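Local coordinates for protein putative NAD(P)H-flavin oxidoreductase (Neisseria meningitidis serogroup A / serotype 4A, PDB 6WT2) that binds FMN and probably reduces nitro compounds such as chloramphenicol, with NADH or NADPH as electron donor, at residues L13-F16 and K17-K20; V111-P114 and D115-A118; A213-L217 and E218-I222. One frame throughout, in Å; residues are numbered along the deposited sequence.

Interaction 1: L13-F16 and K17-K20; sequences LSAF and KNRK. With FMN (flavin mononucleotide), chain G.
Helix 9-16 ends here in a type I beta turn from Phe16 to Arg19: Lys17 N still reaches back four residues to Leu13 O (3.0 Å), whereas Asn18 N and Arg19 N each reach back only three, to Ala15 O and to Phe16 O, the Arg19 N to Phe16 O distance being 3.1 Å. A water that donates to both Phe16 O and Arg19 O, at 2.7 Å from Arg19 O, bridges the turn. Leu13 and Lys17, one helical turn apart, touch through aliphatic carbon: the extended lysine chain carries CE across the branch point of the leucine, CE to Leu13 CG 3.7 Å. Asn18 turns its amide elsewhere, ND2 bonding Ala161 O and Thr5 O of the second subunit.

Arg19 points its guanidinium at the flavin phosphate. With CG anti to the backbone N (chi1 -158°) and the chain bent at chi2 and chi3, the group meets FMN O1P edge-on and in its own plane. Arg19 NH1 and Arg19 NH2 both donate to O1P at 3.1 Å, and NH2 adds a weak bond to O3P. Two N-H groups on one oxygen probably restrict rotation of the guanidinium. Such arginine recognition, just after an N-terminal helix, is characteristic of the FMN phosphate site in nitroreductase-family enzymes.

Interaction 2: V111-P114 and D115-A118; sequences VTEP and DAMA
Glu113 meets Asp115 and Ala116 through its carboxylate, which accepts two backbone N-H groups at the start of helix 114-131. Ala116 N donates to OE1 of Glu113 at 2.8 Å and Asp115 N to OE2 of Glu113 at 3.0 Å; both arrive from above the carboxylate plane. With CG anti to the backbone N and the chain bent at chi2 (-86°), the carboxylate folds back over these amides. The backbone bonds follow, Met117 N to Glu113 O and Ala118 N to Pro114 O.

This is a helix N-cap in which Glu113 is the capping residue and Pro114 occupies the first helical position, where its lack of an N-H costs no helical bond. The negative charge probably interacts favourably with the helix dipole.

Charge is less favourable between neighbours: Glu113 OE2 and Asp115 OD2 lie 3.2 Å apart, their carboxylate planes turned by 67°, a closeness that would tend to raise the proton affinity of one of them.

Apolar contact comes from Val111 and Met117. Val111 CG1 touches Ala116 CB at 3.9 Å and Met117 CG, while the selenomethionine methyl CE of Met117 lies 4.3 Å from Pro114 CB. Val111 and Met117 also rest on Leu106 of helix 100-108.

Interaction 3: A213-L217 and E218-I222; sequences ARRPL and EETVI. With FMN (flavin mononucleotide), chain G.
Arg215 meets Thr220 and Glu219 across a tight bend, and its neighbour Arg214 meets the flavin phosphate. Arg214 NH2 donates to FMN O3P at 2.8 Å and Arg214 NH1 adds a weak bond to the same oxygen, which lies at the guanidinium edge and in its plane. A further bond, Arg214 NH1 to Ala213 O at 3.0 Å, is only 4° out of that plane and helps fix the rotation of the group. The chain gets there by bending at chi2 (-65°).

Arg215 crosses Thr220 at about a right angle. Its contacts with Thr220 OG1 are weak hydrogen bonds, Arg215 NH2 to OG1 being 3.1 Å, and Arg215 NE also makes a weak bond to Glu219 O. A water donates to Arg215 O and is hydrogen-bonded to Thr220 OG1. The Glu219 carboxylate runs alongside the proline ring, its OE2 3.5 Å from Pro216 CG.

The bend that brings Thr220 and Glu219 to Arg215 is held by backbone bonds. Glu219 N donates to Pro216 O (2.8 Å), and Leu217 O accepts from both Thr220 N and Val221 N, each at 2.9 Å, so one carbonyl closes the bend with two bonds. Leu217 CD1 packs against Val221 CG2 at 3.6 Å, adding an apolar contact across the turn.

Further out, Arg214 NE bonds Ser46 O of the second subunit, and Arg215 N bonds Glu53 of that subunit. The loop follows strand 194-203 and leads into strand 221-223, where Val221 and Ile222 pair in parallel with a strand of the second subunit, carrying its sheet across the interface.

How the interactions relate
Interaction 1, on helix 9-16 and the loop after it, comes first along the chain; interaction 2, at the start of helix 114-131, follows, and interaction 3, leading into strand 221-223, comes last. Interactions 1 and 3, from opposite ends of the sequence, have centres about 18 Å apart and meet at the FMN phosphate, where Arg19 NH2 and Arg214 NH2 stand 3.5 Å apart, two like charges gathered on one phosphate. Both also touch the second subunit, so phosphate binding and dimer packing share these residues. Interaction 2 is remote, its centre about 43 Å from that of interaction 1 and 45 Å from that of interaction 3, a surface contact at a helix start.

Interaction 1: L13-F16 and K17-K20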
ATOM      1  N   LEU A  13     -15.877  -8.197   5.556  1.00 25.82           N
ATOM      2  CA  LEU A  13     -15.630  -8.707   4.210  1.00 28.88           C
ATOM      3  C   LEU A  13     -16.709  -8.241   3.233  1.00 30.65           C
ATOM      4  O   LEU A  13     -16.399  -7.828   2.106  1.00 23.36           O
ATOM      5  CB  LEU A  13     -15.549 -10.237   4.246  1.00 24.94           C
ATOM      6  CG  LEU A  13     -15.204 -10.968   2.949  1.00 32.02           C
ATOM      7  CD1 LEU A  13     -13.815 -10.574   2.463  1.00 35.93           C
ATOM      8  CD2 LEU A  13     -15.320 -12.479   3.136  1.00 29.31           C
ATOM      9  N   SER A  14     -17.981  -8.290   3.650  1.00 25.75           N
ATOM     10  CA  SER A  14     -19.064  -7.874   2.762  1.00 27.56           C
ATOM     11  C   SER A  14     -18.909  -6.415   2.346  1.00 27.92           C
ATOM     12  O   SER A  14     -19.134  -6.065   1.181  1.00 25.07           O
ATOM     13  CB  SER A  14     -20.417  -8.085   3.438  1.00 28.96           C
ATOM     14  OG  SER A  14     -20.788  -9.441   3.423  1.00 46.63           O
ATOM     15  N   ALA A  15     -18.528  -5.546   3.287  1.00 24.26           N
ATOM     16  CA  ALA A  15     -18.375  -4.132   2.955  1.00 24.82           C
ATOM     17  C   ALA A  15     -17.116  -3.891   2.126  1.00 28.42           C
ATOM     18  O   ALA A  15     -17.126  -3.071   1.202  1.00 28.72           O
ATOM     19  CB  ALA A  15     -18.352  -3.302   4.237  1.00 25.96           C
ATOM     20  N   PHE A  16     -16.032  -4.616   2.435  1.00 26.76           N
ATOM     21  CA  PHE A  16     -14.807  -4.561   1.635  1.00 20.36           C
ATOM     22  C   PHE A  16     -15.079  -4.886   0.165  1.00 24.50           C
ATOM     23  O   PHE A  16     -14.491  -4.271  -0.733  1.00 21.13           O
ATOM     24  CB  PHE A  16     -13.791  -5.530   2.235  1.00 20.68           C
ATOM     25  CG  PHE A  16     -12.432  -5.528   1.578  1.00 23.26           C
ATOM     26  CD1 PHE A  16     -11.396  -4.763   2.107  1.00 25.92           C
ATOM     27  CD2 PHE A  16     -12.165  -6.359   0.489  1.00 29.17           C
ATOM     28  CE1 PHE A  16     -10.132  -4.779   1.533  1.00 31.08           C
ATOM     29  CE2 PHE A  16     -10.901  -6.389  -0.095  1.00 27.22           C
ATOM     30  CZ  PHE A  16      -9.881  -5.594   0.430  1.00 29.63           C
ATOM     31  N   LYS A  17     -15.974  -5.842  -0.098  1.00 23.70           N
ATOM     32  CA  LYS A  17     -16.289  -6.226  -1.470  1.00 23.24           C
ATOM     33  C   LYS A  17     -17.039  -5.142  -2.240  1.00 24.26           C
ATOM     34  O   LYS A  17     -17.218  -5.287  -3.456  1.00 26.62           O
ATOM     35  CB  LYS A  17     -17.091  -7.526  -1.476  1.00 26.24           C
ATOM     36  CG  LYS A  17     -16.271  -8.749  -1.122  1.00 25.38           C
ATOM     37  CD  LYS A  17     -17.144  -9.991  -1.014  1.00 27.31           C
ATOM     38  CE  LYS A  17     -16.342 -11.216  -0.598  1.00 35.00           C
ATOM     39  NZ  LYS A  17     -17.192 -12.433  -0.632  1.00 41.20           N
ATOM     40  N   ASN A  18     -17.470  -4.063  -1.578  1.00 23.56           N
ATOM     41  CA  ASN A  18     -18.014  -2.928  -2.319  1.00 25.30           C
ATOM     42  C   ASN A  18     -16.985  -2.349  -3.280  1.00 27.37           C
ATOM     43  O   ASN A  18     -17.360  -1.795  -4.316  1.00 32.76           O
ATOM     44  CB  ASN A  18     -18.488  -1.821  -1.366  1.00 21.49           C
ATOM     45  CG  ASN A  18     -19.639  -2.251  -0.466  1.00 23.43           C
ATOM     46  OD1 ASN A  18     -20.288  -3.264  -0.701  1.00 27.10           O
ATOM     47  ND2 ASN A  18     -19.905  -1.456   0.565  1.00 30.86           N
ATOM     48  N   ARG A  19     -15.692  -2.449  -2.958  1.00 20.77           N
ATOM     49  CA  ARG A  19     -14.695  -1.710  -3.719  1.00 23.21           C
ATOM     50  C   ARG A  19     -14.449  -2.368  -5.064  1.00 21.32           C
ATOM     51  O   ARG A  19     -14.040  -3.531  -5.141  1.00 25.62           O
ATOM     52  CB  ARG A  19     -13.374  -1.577  -2.969  1.00 22.48           C
ATOM     53  CG  ARG A  19     -12.541  -0.386  -3.497  1.00 20.66           C
ATOM     54  CD  ARG A  19     -11.031  -0.676  -3.566  1.00 19.65           C
ATOM     55  NE  ARG A  19     -10.784  -2.022  -4.089  1.00 20.64           N
ATOM     56  CZ  ARG A  19     -10.629  -2.334  -5.381  1.00 21.65           C
ATOM     57  NH1 ARG A  19     -10.670  -1.395  -6.321  1.00 22.61           N
ATOM     58  NH2 ARG A  19     -10.441  -3.599  -5.733  1.00 22.88           N
ATOM     59  N   LYS A  20     -14.701  -1.613  -6.124  1.00 24.85           N
ATOM     60  CA  LYS A  20     -14.415  -2.029  -7.484  1.00 24.41           C
ATOM     61  C   LYS A  20     -13.857  -0.816  -8.200  1.00 28.81           C
ATOM     62  O   LYS A  20     -14.291   0.309  -7.939  1.00 37.96           O
ATOM     63  CB  LYS A  20     -15.668  -2.547  -8.208  1.00 28.59           C
ATOM     64  CG  LYS A  20     -16.461  -3.576  -7.418  1.00 33.55           C
ATOM     65  CD  LYS A  20     -17.752  -3.911  -8.120  1.00 32.38           C
ATOM     66  CE  LYS A  20     -18.454  -5.094  -7.469  1.00 29.50           C
ATOM     67  NZ  LYS A  20     -19.460  -5.675  -8.403  1.00 41.25           N
TER
HETATM   68  N1  FMN G 303      -7.361   1.411 -13.605  1.00 18.94           N
HETATM   69  C2  FMN G 303      -7.436   2.253 -14.667  1.00 22.54           C
HETATM   70  O2  FMN G 303      -8.451   2.197 -15.396  1.00 23.81           O
HETATM   71  N3  FMN G 303      -6.484   3.162 -14.945  1.00 20.73           N
HETATM   72  C4  FMN G 303      -5.349   3.253 -14.238  1.00 19.64           C
HETATM   73  O4  FMN G 303      -4.498   4.147 -14.449  1.00 20.44           O
HETATM   74  C4A FMN G 303      -5.186   2.357 -13.082  1.00 20.51           C
HETATM   75  N5  FMN G 303      -4.029   2.334 -12.394  1.00 21.69           N
HETATM   76  C5A FMN G 303      -3.926   1.574 -11.271  1.00 21.86           C
HETATM   77  C6  FMN G 303      -2.869   1.806 -10.387  1.00 19.49           C
HETATM   78  C7  FMN G 303      -2.759   1.028  -9.244  1.00 20.90           C
HETATM   79  C7M FMN G 303      -1.618   1.243  -8.275  1.00 19.05           C
HETATM   80  C8  FMN G 303      -3.789   0.004  -8.938  1.00 21.31           C
HETATM   81  C8M FMN G 303      -3.712  -0.754  -7.634  1.00 15.16           C
HETATM   82  C9  FMN G 303      -4.878  -0.179  -9.782  1.00 19.69           C
HETATM   83  C9A FMN G 303      -5.015   0.624 -10.909  1.00 16.21           C
HETATM   84  N10 FMN G 303      -6.139   0.487 -11.754  1.00 16.89           N
HETATM   85  C10 FMN G 303      -6.226   1.319 -12.877  1.00 15.11           C
HETATM   86  C1' FMN G 303      -7.215  -0.459 -11.429  1.00 18.78           C
HETATM   87  C2' FMN G 303      -6.857  -1.907 -11.792  1.00 21.16           C
HETATM   88  O2' FMN G 303      -6.936  -2.131 -13.224  1.00 17.53           O
HETATM   89  C3' FMN G 303      -7.796  -2.806 -10.992  1.00 23.51           C
HETATM   90  O3' FMN G 303      -7.517  -2.613  -9.591  1.00 20.87           O
HETATM   91  C4' FMN G 303      -7.679  -4.307 -11.280  1.00 22.32           C
HETATM   92  O4' FMN G 303      -7.921  -4.551 -12.660  1.00 18.47           O
HETATM   93  C5' FMN G 303      -8.666  -5.095 -10.433  1.00 20.85           C
HETATM   94  O5' FMN G 303     -10.002  -4.665 -10.671  1.00 20.39           O
HETATM   95  P   FMN G 303     -10.888  -4.189  -9.410  1.00 20.95           P
HETATM   96  O1P FMN G 303      -9.974  -3.175  -8.765  1.00 27.06           O
HETATM   97  O2P FMN G 303     -12.174  -3.607  -9.922  1.00 19.34           O
HETATM   98  O3P FMN G 303     -11.089  -5.369  -8.502  1.00 20.28           O
HETATM   99  O   HOH W   1     -13.324  -5.311  -3.200  1.00 25.44           O

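Interaction 2: V111-P114 and D115-A118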
ATOM      1  N   VAL A 111      10.050  10.772  20.848  1.00 24.04           N
ATOM      2  CA  VAL A 111      11.467  10.642  21.189  1.00 27.25           C
ATOM      3  C   VAL A 111      12.095  12.025  21.027  1.00 24.11           C
ATOM      4  O   VAL A 111      12.376  12.459  19.904  1.00 25.55           O
ATOM      5  CB  VAL A 111      12.174   9.603  20.311  1.00 26.66           C
ATOM      6  CG1 VAL A 111      13.603   9.404  20.767  1.00 27.07           C
ATOM      7  CG2 VAL A 111      11.397   8.280  20.305  1.00 23.99           C
ATOM      8  N   THR A 112      12.340  12.719  22.136  1.00 25.38           N
ATOM      9  CA  THR A 112      12.843  14.092  22.071  1.00 24.54           C
ATOM     10  C   THR A 112      14.035  14.376  22.962  1.00 30.98           C
ATOM     11  O   THR A 112      14.666  15.426  22.787  1.00 27.51           O
ATOM     12  CB  THR A 112      11.731  15.103  22.411  1.00 24.92           C
ATOM     13  OG1 THR A 112      11.258  14.875  23.744  1.00 28.32           O
ATOM     14  CG2 THR A 112      10.567  14.982  21.414  1.00 24.19           C
ATOM     15  N   GLU A 113      14.348  13.516  23.919  1.00 25.49           N
ATOM     16  CA  GLU A 113      15.570  13.682  24.695  1.00 26.26           C
ATOM     17  C   GLU A 113      16.769  13.459  23.779  1.00 26.03           C
ATOM     18  O   GLU A 113      16.791  12.478  23.023  1.00 27.37           O
ATOM     19  CB  GLU A 113      15.583  12.710  25.869  1.00 26.41           C
ATOM     20  CG  GLU A 113      16.667  12.993  26.902  1.00 34.34           C
ATOM     21  CD  GLU A 113      17.995  12.352  26.546  1.00 41.16           C
ATOM     22  OE1 GLU A 113      17.990  11.171  26.123  1.00 38.15           O
ATOM     23  OE2 GLU A 113      19.039  13.033  26.676  1.00 41.42           O
ATOM     24  N   PRO A 114      17.756  14.357  23.782  1.00 27.45           N
ATOM     25  CA  PRO A 114      18.810  14.290  22.754  1.00 27.59           C
ATOM     26  C   PRO A 114      19.555  12.960  22.692  1.00 34.89           C
ATOM     27  O   PRO A 114      19.810  12.464  21.592  1.00 25.58           O
ATOM     28  CB  PRO A 114      19.733  15.450  23.149  1.00 30.48           C
ATOM     29  CG  PRO A 114      18.808  16.437  23.761  1.00 34.69           C
ATOM     30  CD  PRO A 114      17.820  15.618  24.548  1.00 31.35           C
ATOM     31  N   ASP A 115      19.920  12.370  23.833  1.00 33.64           N
ATOM     32  CA  ASP A 115      20.587  11.073  23.784  1.00 34.10           C
ATOM     33  C   ASP A 115      19.660  10.001  23.227  1.00 25.37           C
ATOM     34  O   ASP A 115      20.089   9.157  22.430  1.00 26.14           O
ATOM     35  CB  ASP A 115      21.095  10.688  25.172  1.00 42.24           C
ATOM     36  CG  ASP A 115      22.029  11.735  25.752  1.00 55.70           C
ATOM     37  OD1 ASP A 115      22.750  12.380  24.965  1.00 58.77           O
ATOM     38  OD2 ASP A 115      22.037  11.917  26.989  1.00 60.26           O
ATOM     39  N   ALA A 116      18.380  10.028  23.615  1.00 25.43           N
ATOM     40  CA  ALA A 116      17.424   9.070  23.063  1.00 28.22           C
ATOM     41  C   ALA A 116      17.262   9.252  21.557  1.00 27.17           C
ATOM     42  O   ALA A 116      17.260   8.272  20.803  1.00 22.22           O
ATOM     43  CB  ALA A 116      16.069   9.198  23.763  1.00 23.04           C
HETATM   44  N   MSE A 117      17.140  10.491  21.102  1.00 23.23           N
HETATM   45  CA  MSE A 117      17.021  10.780  19.667  1.00 20.35           C
HETATM   46  C   MSE A 117      18.232  10.301  18.903  1.00 21.98           C
HETATM   47  O   MSE A 117      18.103   9.682  17.837  1.00 28.06           O
HETATM   48  CB  MSE A 117      16.848  12.277  19.413  1.00 19.77           C
HETATM   49  CG  MSE A 117      15.463  12.795  19.733  1.00 24.03           C
HETATM   50 SE   MSE A 117      15.262  14.643  19.151  0.52 33.44          SE
HETATM   51  CE  MSE A 117      16.808  15.422  20.016  1.00 40.59           C
ATOM     52  N   ALA A 118      19.409  10.597  19.451  1.00 21.15           N
ATOM     53  CA  ALA A 118      20.646  10.155  18.819  1.00 27.43           C
ATOM     54  C   ALA A 118      20.658   8.641  18.626  1.00 27.50           C
ATOM     55  O   ALA A 118      21.076   8.143  17.573  1.00 27.26           O
ATOM     56  CB  ALA A 118      21.848  10.604  19.654  1.00 23.58           C
TER

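Interaction 3: A213-L217 and E218-I222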
ATOM      1  N   ALA A 213     -11.917 -10.632 -11.470  1.00 24.20           N
ATOM      2  CA  ALA A 213     -11.376 -11.907 -11.008  1.00 24.30           C
ATOM      3  C   ALA A 213     -10.114 -11.699 -10.179  1.00 26.66           C
ATOM      4  O   ALA A 213      -9.443 -10.670 -10.264  1.00 25.42           O
ATOM      5  CB  ALA A 213     -11.048 -12.812 -12.192  1.00 24.81           C
ATOM      6  N   ARG A 214      -9.801 -12.705  -9.368  1.00 23.68           N
ATOM      7  CA  ARG A 214      -8.535 -12.794  -8.662  1.00 23.20           C
ATOM      8  C   ARG A 214      -8.015 -14.218  -8.794  1.00 32.72           C
ATOM      9  O   ARG A 214      -8.787 -15.169  -8.942  1.00 24.19           O
ATOM     10  CB  ARG A 214      -8.665 -12.429  -7.166  1.00 22.93           C
ATOM     11  CG  ARG A 214      -9.020 -10.972  -6.899  1.00 22.54           C
ATOM     12  CD  ARG A 214      -7.906 -10.031  -7.352  1.00 21.99           C
ATOM     13  NE  ARG A 214      -8.145  -8.664  -6.878  1.00 21.63           N
ATOM     14  CZ  ARG A 214      -8.964  -7.806  -7.475  1.00 21.68           C
ATOM     15  NH1 ARG A 214      -9.609  -8.161  -8.591  1.00 24.22           N
ATOM     16  NH2 ARG A 214      -9.125  -6.581  -6.980  1.00 21.38           N
ATOM     17  N   ARG A 215      -6.696 -14.350  -8.770  1.00 24.96           N
ATOM     18  CA  ARG A 215      -6.083 -15.664  -8.715  1.00 25.93           C
ATOM     19  C   ARG A 215      -6.617 -16.413  -7.494  1.00 27.37           C
ATOM     20  O   ARG A 215      -6.901 -15.797  -6.459  1.00 23.61           O
ATOM     21  CB  ARG A 215      -4.564 -15.514  -8.625  1.00 30.93           C
ATOM     22  CG  ARG A 215      -3.750 -16.508  -9.382  1.00 37.65           C
ATOM     23  CD  ARG A 215      -2.333 -15.998  -9.582  1.00 29.34           C
ATOM     24  NE  ARG A 215      -1.721 -15.543  -8.340  1.00 29.09           N
ATOM     25  CZ  ARG A 215      -1.140 -14.360  -8.194  1.00 31.69           C
ATOM     26  NH1 ARG A 215      -1.078 -13.527  -9.232  1.00 29.21           N
ATOM     27  NH2 ARG A 215      -0.607 -14.020  -7.024  1.00 27.30           N
ATOM     28  N   PRO A 216      -6.794 -17.731  -7.588  1.00 24.47           N
ATOM     29  CA  PRO A 216      -7.213 -18.496  -6.405  1.00 30.15           C
ATOM     30  C   PRO A 216      -6.185 -18.409  -5.291  1.00 31.06           C
ATOM     31  O   PRO A 216      -4.975 -18.351  -5.533  1.00 24.16           O
ATOM     32  CB  PRO A 216      -7.337 -19.931  -6.931  1.00 29.35           C
ATOM     33  CG  PRO A 216      -7.559 -19.768  -8.394  1.00 36.43           C
ATOM     34  CD  PRO A 216      -6.756 -18.567  -8.799  1.00 25.00           C
ATOM     35  N   LEU A 217      -6.693 -18.419  -4.056  1.00 25.32           N
ATOM     36  CA  LEU A 217      -5.832 -18.313  -2.886  1.00 30.76           C
ATOM     37  C   LEU A 217      -4.751 -19.391  -2.877  1.00 25.67           C
ATOM     38  O   LEU A 217      -3.622 -19.134  -2.449  1.00 28.16           O
ATOM     39  CB  LEU A 217      -6.698 -18.384  -1.627  1.00 44.89           C
ATOM     40  CG  LEU A 217      -6.252 -17.741  -0.312  1.00 40.24           C
ATOM     41  CD1 LEU A 217      -5.884 -16.279  -0.489  1.00 32.25           C
ATOM     42  CD2 LEU A 217      -7.356 -17.899   0.733  1.00 41.07           C
ATOM     43  N   GLU A 218      -5.056 -20.586  -3.397  1.00 26.71           N
ATOM     44  CA  GLU A 218      -4.082 -21.666  -3.412  1.00 28.12           C
ATOM     45  C   GLU A 218      -2.908 -21.384  -4.346  1.00 31.75           C
ATOM     46  O   GLU A 218      -1.890 -22.078  -4.270  1.00 32.23           O
ATOM     47  CB  GLU A 218      -4.774 -22.978  -3.803  1.00 27.58           C
ATOM     48  CG  GLU A 218      -5.877 -23.446  -2.829  1.00 39.33           C
ATOM     49  CD  GLU A 218      -7.056 -22.468  -2.694  1.00 62.17           C
ATOM     50  OE1 GLU A 218      -7.541 -22.275  -1.551  1.00 70.34           O
ATOM     51  OE2 GLU A 218      -7.483 -21.876  -3.717  1.00 54.85           O
ATOM     52  N   GLU A 219      -3.030 -20.405  -5.240  1.00 28.35           N
ATOM     53  CA  GLU A 219      -1.923 -19.963  -6.080  1.00 24.47           C
ATOM     54  C   GLU A 219      -1.263 -18.693  -5.546  1.00 25.52           C
ATOM     55  O   GLU A 219      -0.497 -18.043  -6.264  1.00 27.71           O
ATOM     56  CB  GLU A 219      -2.409 -19.735  -7.513  1.00 24.56           C
ATOM     57  CG  GLU A 219      -2.981 -20.984  -8.179  1.00 35.22           C
ATOM     58  CD  GLU A 219      -3.607 -20.692  -9.538  1.00 45.20           C
ATOM     59  OE1 GLU A 219      -3.019 -19.907 -10.315  1.00 50.14           O
ATOM     60  OE2 GLU A 219      -4.696 -21.236  -9.827  1.00 54.77           O
ATOM     61  N   THR A 220      -1.553 -18.319  -4.312  1.00 23.67           N
ATOM     62  CA  THR A 220      -1.007 -17.073  -3.781  1.00 23.16           C
ATOM     63  C   THR A 220      -0.394 -17.320  -2.417  1.00 27.33           C
ATOM     64  O   THR A 220       0.604 -16.691  -2.055  1.00 26.08           O
ATOM     65  CB  THR A 220      -2.100 -16.009  -3.718  1.00 26.12           C
ATOM     66  OG1 THR A 220      -2.393 -15.565  -5.052  1.00 25.55           O
ATOM     67  CG2 THR A 220      -1.660 -14.816  -2.862  1.00 22.41           C
ATOM     68  N   VAL A 221      -0.968 -18.254  -1.663  1.00 23.73           N
ATOM     69  CA  VAL A 221      -0.555 -18.498  -0.291  1.00 23.97           C
ATOM     70  C   VAL A 221       0.462 -19.625  -0.276  1.00 24.40           C
ATOM     71  O   VAL A 221       0.247 -20.684  -0.891  1.00 24.77           O
ATOM     72  CB  VAL A 221      -1.760 -18.823   0.609  1.00 24.55           C
ATOM     73  CG1 VAL A 221      -1.287 -19.131   2.049  1.00 24.73           C
ATOM     74  CG2 VAL A 221      -2.729 -17.654   0.603  1.00 23.97           C
ATOM     75  N   ILE A 222       1.566 -19.403   0.427  1.00 24.44           N
ATOM     76  CA  ILE A 222       2.589 -20.414   0.640  1.00 24.93           C
ATOM     77  C   ILE A 222       2.612 -20.721   2.128  1.00 25.36           C
ATOM     78  O   ILE A 222       2.976 -19.864   2.939  1.00 25.24           O
ATOM     79  CB  ILE A 222       3.965 -19.959   0.149  1.00 28.73           C
ATOM     80  CG1 ILE A 222       3.897 -19.612  -1.338  1.00 31.49           C
ATOM     81  CG2 ILE A 222       4.999 -21.058   0.414  1.00 30.54           C
ATOM     82  CD1 ILE A 222       5.204 -19.138  -1.907  1.00 34.74           C
TER
HETATM   83  N1  FMN G 303      -7.361   1.411 -13.605  1.00 18.94           N
HETATM   84  C2  FMN G 303      -7.436   2.253 -14.667  1.00 22.54           C
HETATM   85  O2  FMN G 303      -8.451   2.197 -15.396  1.00 23.81           O
HETATM   86  N3  FMN G 303      -6.484   3.162 -14.945  1.00 20.73           N
HETATM   87  C4  FMN G 303      -5.349   3.253 -14.238  1.00 19.64           C
HETATM   88  O4  FMN G 303      -4.498   4.147 -14.449  1.00 20.44           O
HETATM   89  C4A FMN G 303      -5.186   2.357 -13.082  1.00 20.51           C
HETATM   90  N5  FMN G 303      -4.029   2.334 -12.394  1.00 21.69           N
HETATM   91  C5A FMN G 303      -3.926   1.574 -11.271  1.00 21.86           C
HETATM   92  C6  FMN G 303      -2.869   1.806 -10.387  1.00 19.49           C
HETATM   93  C7  FMN G 303      -2.759   1.028  -9.244  1.00 20.90           C
HETATM   94  C7M FMN G 303      -1.618   1.243  -8.275  1.00 19.05           C
HETATM   95  C8  FMN G 303      -3.789   0.004  -8.938  1.00 21.31           C
HETATM   96  C8M FMN G 303      -3.712  -0.754  -7.634  1.00 15.16           C
HETATM   97  C9  FMN G 303      -4.878  -0.179  -9.782  1.00 19.69           C
HETATM   98  C9A FMN G 303      -5.015   0.624 -10.909  1.00 16.21           C
HETATM   99  N10 FMN G 303      -6.139   0.487 -11.754  1.00 16.89           N
HETATM  100  C10 FMN G 303      -6.226   1.319 -12.877  1.00 15.11           C
HETATM  101  C1' FMN G 303      -7.215  -0.459 -11.429  1.00 18.78           C
HETATM  102  C2' FMN G 303      -6.857  -1.907 -11.792  1.00 21.16           C
HETATM  103  O2' FMN G 303      -6.936  -2.131 -13.224  1.00 17.53           O
HETATM  104  C3' FMN G 303      -7.796  -2.806 -10.992  1.00 23.51           C
HETATM  105  O3' FMN G 303      -7.517  -2.613  -9.591  1.00 20.87           O
HETATM  106  C4' FMN G 303      -7.679  -4.307 -11.280  1.00 22.32           C
HETATM  107  O4' FMN G 303      -7.921  -4.551 -12.660  1.00 18.47           O
HETATM  108  C5' FMN G 303      -8.666  -5.095 -10.433  1.00 20.85           C
HETATM  109  O5' FMN G 303     -10.002  -4.665 -10.671  1.00 20.39           O
HETATM  110  P   FMN G 303     -10.888  -4.189  -9.410  1.00 20.95           P
HETATM  111  O1P FMN G 303      -9.974  -3.175  -8.765  1.00 27.06           O
HETATM  112  O2P FMN G 303     -12.174  -3.607  -9.922  1.00 19.34           O
HETATM  113  O3P FMN G 303     -11.089  -5.369  -8.502  1.00 20.28           O
HETATM  114  O   HOH W   2      -4.714 -14.638  -4.937  1.00 25.25           O